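Local coordinates for protein racemase (Pseudovibrio sp. JE062, PDB 3MKC) that is of unknown specific function but has the two-domain architecture of the enolase superfamily, with a barrel-type C-terminal domain, at residues Glu274-Gly279 / Glu302-Asn307. Sequence-based numbering, arbitrary orientation.
Sequences EWITKG and EMATAN
Ile276 reaches from helix 268-277 to the end of helix 293-306 with its two branches spread over different partners. Its CG1 lies anti to the carbonyl carbon (chi1 -71°), and the extended arm beyond it carries CD1 to the backbone of Ala304, 4.0 Å from its CA. Ile276 CD1 also lies 4.0 Å from CG of Met303, a selenomethionine. That chain bends at its last torsion, chi3 58°, which returns CE to the Ile276 methyl, while Ala272 and Glu273 of helix 268-277 also touch the selenomethionine. Such apolar contact between consecutive helices is how the outer layer of a TIM barrel is built, here in the C-terminal domain of an enolase-superfamily protein; Leu284, on the short strand between the two helices, touches Ile276 as well. The other branch of Ile276, CG2, packs 3.7 Å from Asn307 CB, the two side chains running nearly perpendicular. Asn307 is the first residue after helix 293-306 to leave helical geometry, and its amide folds back on the last turn: ND2 donates to Met303 O at 2.8 Å, approaching from above the carbonyl plane. This bond helps hold the rotation of the carboxamide, whose CG sits 3.9 Å from Ile276 CG2.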
ATOM      1  N   GLU A 274       4.483 -12.838 -12.210  1.00 11.05           N
ATOM      2  CA  GLU A 274       5.782 -12.834 -12.875  1.00 10.95           C
ATOM      3  C   GLU A 274       6.876 -12.502 -11.853  1.00 11.65           C
ATOM      4  O   GLU A 274       7.979 -13.043 -11.911  1.00 12.24           O
ATOM      5  CB  GLU A 274       5.784 -11.826 -14.037  1.00 14.60           C
ATOM      6  CG  GLU A 274       7.091 -11.775 -14.809  1.00 21.84           C
ATOM      7  CD  GLU A 274       7.052 -10.828 -16.000  1.00 26.67           C
ATOM      8  OE1 GLU A 274       6.290  -9.835 -15.960  1.00 29.16           O
ATOM      9  OE2 GLU A 274       7.803 -11.069 -16.973  1.00 27.39           O
ATOM     10  N   TRP A 275       6.578 -11.611 -10.913  1.00 10.24           N
ATOM     11  CA  TRP A 275       7.571 -11.296  -9.891  1.00  8.54           C
ATOM     12  C   TRP A 275       7.867 -12.544  -9.069  1.00  7.62           C
ATOM     13  O   TRP A 275       8.999 -12.783  -8.668  1.00 10.01           O
ATOM     14  CB  TRP A 275       7.070 -10.206  -8.953  1.00  8.98           C
ATOM     15  CG  TRP A 275       7.314  -8.835  -9.469  1.00  7.37           C
ATOM     16  CD1 TRP A 275       6.439  -8.053 -10.163  1.00  8.64           C
ATOM     17  CD2 TRP A 275       8.518  -8.071  -9.329  1.00  7.21           C
ATOM     18  NE1 TRP A 275       7.022  -6.844 -10.460  1.00  8.95           N
ATOM     19  CE2 TRP A 275       8.298  -6.829  -9.959  1.00  7.91           C
ATOM     20  CE3 TRP A 275       9.763  -8.317  -8.731  1.00  8.78           C
ATOM     21  CZ2 TRP A 275       9.277  -5.829 -10.009  1.00  9.52           C
ATOM     22  CZ3 TRP A 275      10.743  -7.320  -8.784  1.00  8.13           C
ATOM     23  CH2 TRP A 275      10.491  -6.093  -9.419  1.00  7.99           C
ATOM     24  N   ILE A 276       6.839 -13.342  -8.812  1.00  7.94           N
ATOM     25  CA  ILE A 276       7.033 -14.554  -8.026  1.00  7.90           C
ATOM     26  C   ILE A 276       7.867 -15.614  -8.748  1.00  8.11           C
ATOM     27  O   ILE A 276       8.884 -16.076  -8.231  1.00 10.96           O
ATOM     28  CB  ILE A 276       5.683 -15.202  -7.640  1.00  7.71           C
ATOM     29  CG1 ILE A 276       4.967 -14.342  -6.598  1.00  8.60           C
ATOM     30  CG2 ILE A 276       5.910 -16.613  -7.102  1.00  9.13           C
ATOM     31  CD1 ILE A 276       3.573 -14.848  -6.266  1.00  9.55           C
ATOM     32  N   THR A 277       7.435 -15.995  -9.944  1.00 11.94           N
ATOM     33  CA  THR A 277       8.132 -17.048 -10.681  1.00 13.38           C
ATOM     34  C   THR A 277       9.416 -16.649 -11.394  1.00 13.06           C
ATOM     35  O   THR A 277      10.370 -17.423 -11.416  1.00 15.71           O
ATOM     36  CB  THR A 277       7.198 -17.708 -11.715  1.00 18.37           C
ATOM     37  OG1 THR A 277       6.835 -16.748 -12.712  1.00 22.24           O
ATOM     38  CG2 THR A 277       5.939 -18.225 -11.038  1.00 17.50           C
ATOM     39  N   LYS A 278       9.453 -15.458 -11.981  1.00 12.67           N
ATOM     40  CA  LYS A 278      10.648 -15.018 -12.700  1.00 11.75           C
ATOM     41  C   LYS A 278      11.580 -14.223 -11.795  1.00 12.06           C
ATOM     42  O   LYS A 278      12.803 -14.377 -11.851  1.00 12.35           O
ATOM     43  CB  LYS A 278      10.267 -14.159 -13.910  1.00 14.19           C
ATOM     44  CG  LYS A 278      11.447 -13.840 -14.821  1.00 17.92           C
ATOM     45  CD  LYS A 278      11.110 -12.744 -15.828  1.00 22.84           C
ATOM     46  CE  LYS A 278      11.307 -13.212 -17.261  1.00 28.75           C
ATOM     47  NZ  LYS A 278      10.260 -14.186 -17.692  1.00 30.61           N
ATOM     48  N   GLY A 279      10.993 -13.364 -10.967  1.00 11.87           N
ATOM     49  CA  GLY A 279      11.793 -12.565 -10.060  1.00 10.53           C
ATOM     50  C   GLY A 279      12.254 -13.377  -8.867  1.00  9.70           C
ATOM     51  O   GLY A 279      13.264 -13.055  -8.250  1.00 12.31           O
ATOM     52  N   GLU A 302      -3.037 -14.888  -1.739  1.00  9.83           N
ATOM     53  CA  GLU A 302      -3.299 -16.318  -1.651  1.00 10.46           C
ATOM     54  C   GLU A 302      -2.351 -17.039  -2.591  1.00  9.95           C
ATOM     55  O   GLU A 302      -1.892 -18.131  -2.285  1.00 11.77           O
ATOM     56  CB  GLU A 302      -4.766 -16.628  -1.982  1.00 11.28           C
ATOM     57  CG  GLU A 302      -5.732 -15.991  -0.971  1.00 16.75           C
ATOM     58  CD  GLU A 302      -7.170 -16.498  -1.066  1.00 21.58           C
ATOM     59  OE1 GLU A 302      -7.605 -16.930  -2.155  1.00 18.90           O
ATOM     60  OE2 GLU A 302      -7.876 -16.440  -0.039  1.00 22.26           O
HETATM   61  N   MSE A 303      -2.045 -16.410  -3.723  1.00  9.41           N
HETATM   62  CA  MSE A 303      -1.109 -16.992  -4.689  1.00  9.31           C
HETATM   63  C   MSE A 303       0.284 -16.966  -4.066  1.00 10.26           C
HETATM   64  O   MSE A 303       1.061 -17.922  -4.172  1.00 11.65           O
HETATM   65  CB  MSE A 303      -1.107 -16.176  -5.991  1.00  9.96           C
HETATM   66  CG  MSE A 303       0.054 -16.513  -6.959  1.00 14.78           C
HETATM   67 SE   MSE A 303       0.048 -15.609  -8.662  1.00 21.17          SE
HETATM   68  CE  MSE A 303       0.087 -13.843  -8.020  1.00 12.18           C
ATOM     69  N   ALA A 304       0.587 -15.852  -3.412  1.00 11.20           N
ATOM     70  CA  ALA A 304       1.881 -15.675  -2.770  1.00  8.74           C
ATOM     71  C   ALA A 304       2.091 -16.735  -1.691  1.00  9.82           C
ATOM     72  O   ALA A 304       3.124 -17.390  -1.648  1.00  7.82           O
ATOM     73  CB  ALA A 304       1.972 -14.285  -2.164  1.00 11.25           C
ATOM     74  N   THR A 305       1.101 -16.904  -0.824  1.00  8.23           N
ATOM     75  CA  THR A 305       1.215 -17.895   0.240  1.00 10.47           C
ATOM     76  C   THR A 305       1.536 -19.281  -0.324  1.00 10.26           C
ATOM     77  O   THR A 305       2.386 -20.000   0.206  1.00 10.22           O
ATOM     78  CB  THR A 305      -0.079 -17.952   1.050  1.00 10.00           C
ATOM     79  OG1 THR A 305      -0.244 -16.711   1.751  1.00 12.66           O
ATOM     80  CG2 THR A 305      -0.056 -19.112   2.039  1.00 12.49           C
ATOM     81  N   ALA A 306       0.865 -19.647  -1.410  1.00 10.43           N
ATOM     82  CA  ALA A 306       1.089 -20.956  -2.019  1.00 11.74           C
ATOM     83  C   ALA A 306       2.523 -21.078  -2.536  1.00 12.18           C
ATOM     84  O   ALA A 306       3.060 -22.177  -2.631  1.00 16.65           O
ATOM     85  CB  ALA A 306       0.096 -21.174  -3.163  1.00 11.98           C
ATOM     86  N   ASN A 307       3.134 -19.948  -2.870  1.00 10.78           N
ATOM     87  CA  ASN A 307       4.501 -19.936  -3.396  1.00  9.78           C
ATOM     88  C   ASN A 307       5.548 -19.498  -2.364  1.00 10.26           C
ATOM     89  O   ASN A 307       6.678 -19.161  -2.727  1.00 11.75           O
ATOM     90  CB  ASN A 307       4.563 -19.023  -4.626  1.00 11.41           C
ATOM     91  CG  ASN A 307       3.880 -19.633  -5.837  1.00 14.19           C
ATOM     92  OD1 ASN A 307       4.464 -20.466  -6.536  1.00 16.45           O
ATOM     93  ND2 ASN A 307       2.636 -19.233  -6.091  1.00 12.25           N
TER